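Local structure of synaptonemal complex protein 2 (Mus musculus, 5IWZ) at residues I346-S351 and F377-E382. The protein helps build the axial and lateral elements of synaptonemal complexes in meiotic prophase and is required for chromosome synapsis and for inserting SYCP3 into these complexes. Residues are numbered along the deposited sequence; the frame is centred on the assembly and turned at random.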
# COMPACT_ATOMS: atom_id res chain seq x y z
N ILE A 346 -18.96 15.52 18.62
CA ILE A 346 -19.11 14.45 19.60
C ILE A 346 -20.18 14.89 20.59
O ILE A 346 -20.13 16.01 21.10
CB ILE A 346 -17.78 14.15 20.32
CG1 ILE A 346 -16.73 13.69 19.31
CG2 ILE A 346 -17.97 13.10 21.46
CD1 ILE A 346 -15.31 13.66 19.86
N GLU A 347 -21.16 14.01 20.84
CA GLU A 347 -22.28 14.31 21.72
C GLU A 347 -22.56 13.08 22.57
O GLU A 347 -22.38 11.94 22.13
CB GLU A 347 -23.55 14.69 20.93
CG GLU A 347 -23.85 13.77 19.73
CD GLU A 347 -25.07 14.20 18.91
OE1 GLU A 347 -26.22 14.10 19.42
OE2 GLU A 347 -24.89 14.63 17.74
N VAL A 348 -23.01 13.33 23.80
CA VAL A 348 -23.39 12.27 24.74
C VAL A 348 -24.90 12.26 24.86
O VAL A 348 -25.51 13.27 25.23
CB VAL A 348 -22.73 12.46 26.12
CG1 VAL A 348 -23.06 11.28 27.02
CG2 VAL A 348 -21.24 12.60 25.97
N ARG A 349 -25.52 11.13 24.54
CA ARG A 349 -26.96 10.98 24.73
C ARG A 349 -27.27 9.53 25.06
O ARG A 349 -26.68 8.62 24.48
CB ARG A 349 -27.74 11.43 23.48
N GLU A 350 -28.20 9.32 25.99
CA GLU A 350 -28.68 7.98 26.34
C GLU A 350 -27.51 7.06 26.70
O GLU A 350 -27.47 5.89 26.31
CB GLU A 350 -29.53 7.38 25.23
N SER A 351 -26.54 7.62 27.44
CA SER A 351 -25.37 6.91 27.95
C SER A 351 -24.47 6.39 26.83
O SER A 351 -23.73 5.41 27.02
CB SER A 351 -25.78 5.78 28.90
OG SER A 351 -26.27 6.32 30.11
N PHE A 377 -20.08 4.96 20.87
CA PHE A 377 -19.12 4.43 21.82
C PHE A 377 -19.70 4.46 23.23
O PHE A 377 -20.59 5.26 23.54
CB PHE A 377 -17.82 5.24 21.82
CG PHE A 377 -17.06 5.19 20.53
CD1 PHE A 377 -16.20 4.13 20.25
CD2 PHE A 377 -17.18 6.21 19.61
CE1 PHE A 377 -15.47 4.10 19.06
CE2 PHE A 377 -16.46 6.18 18.41
CZ PHE A 377 -15.62 5.12 18.13
N ASP A 378 -19.17 3.59 24.09
CA ASP A 378 -19.45 3.68 25.52
C ASP A 378 -18.99 5.04 26.06
O ASP A 378 -17.94 5.55 25.68
CB ASP A 378 -18.74 2.56 26.26
CG ASP A 378 -19.07 2.56 27.75
OD1 ASP A 378 -20.15 2.05 28.11
OD2 ASP A 378 -18.27 3.10 28.54
N GLU A 379 -19.81 5.62 26.94
CA GLU A 379 -19.56 6.98 27.43
C GLU A 379 -18.27 7.09 28.24
O GLU A 379 -17.71 8.19 28.34
CB GLU A 379 -20.75 7.43 28.28
CG GLU A 379 -21.30 6.33 29.15
CD GLU A 379 -22.48 6.77 29.99
OE1 GLU A 379 -23.07 5.91 30.68
OE2 GLU A 379 -22.83 7.98 29.96
N SER A 380 -17.76 5.99 28.80
CA SER A 380 -16.48 6.06 29.50
C SER A 380 -15.28 6.21 28.57
O SER A 380 -14.17 6.45 29.05
CB SER A 380 -16.28 4.82 30.39
OG SER A 380 -15.99 3.66 29.61
N LEU A 381 -15.45 6.08 27.26
CA LEU A 381 -14.30 6.12 26.37
C LEU A 381 -13.92 7.57 26.04
O LEU A 381 -14.79 8.43 25.89
CB LEU A 381 -14.59 5.34 25.09
CG LEU A 381 -14.81 3.84 25.37
CD1 LEU A 381 -15.23 3.13 24.09
CD2 LEU A 381 -13.56 3.20 25.97
N GLU A 382 -12.62 7.82 25.92
CA GLU A 382 -12.09 9.17 25.70
C GLU A 382 -12.10 9.56 24.21
O GLU A 382 -11.07 9.82 23.60
CB GLU A 382 -10.68 9.29 26.26
CG GLU A 382 -10.57 9.33 27.78
CD GLU A 382 -9.15 9.66 28.24
OE1 GLU A 382 -8.62 8.94 29.11
OE2 GLU A 382 -8.55 10.64 27.72
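E379 reaches across to S351 with its carboxylate, and this one side chain carries nearly the whole contact, an example of a long side chain bridging two loops where strands end. The polar part is slight: S351 OG gives a weak hydrogen bond to E379 OE1, at 3.3 Å. Van der Waals contact does more. E379 OE1 lies 3.2 Å from S351 CB. E379 OE2 packs near S351 CA and E379 CG near S351 O, so that the carboxylate lies alongside the serine. Its chi1 of 40° sets CG between the backbone N and the carbonyl carbon, and the chain runs extended from there. V348 CG1 approaches E379 OE2 only loosely, at 4.4 Å.

Bonds within 377-382 shape the loop that presents the glutamate. D378 OD2 accepts from S380 N, which comes from above the carboxylate plane, and from S380 OG at 2.6 Å, while L381 N bonds to D378 O. K353 of strand 352-359 donates to E379 O and L381 O.

Strand 352-359 separates 341-349 from 372-378 in the antiparallel sheet of the Spt16M-like domain. This surface contact joins the hairpin turn between strands 341-349 and 352-359 to a type I beta turn that incorporates an Asx turn at D378.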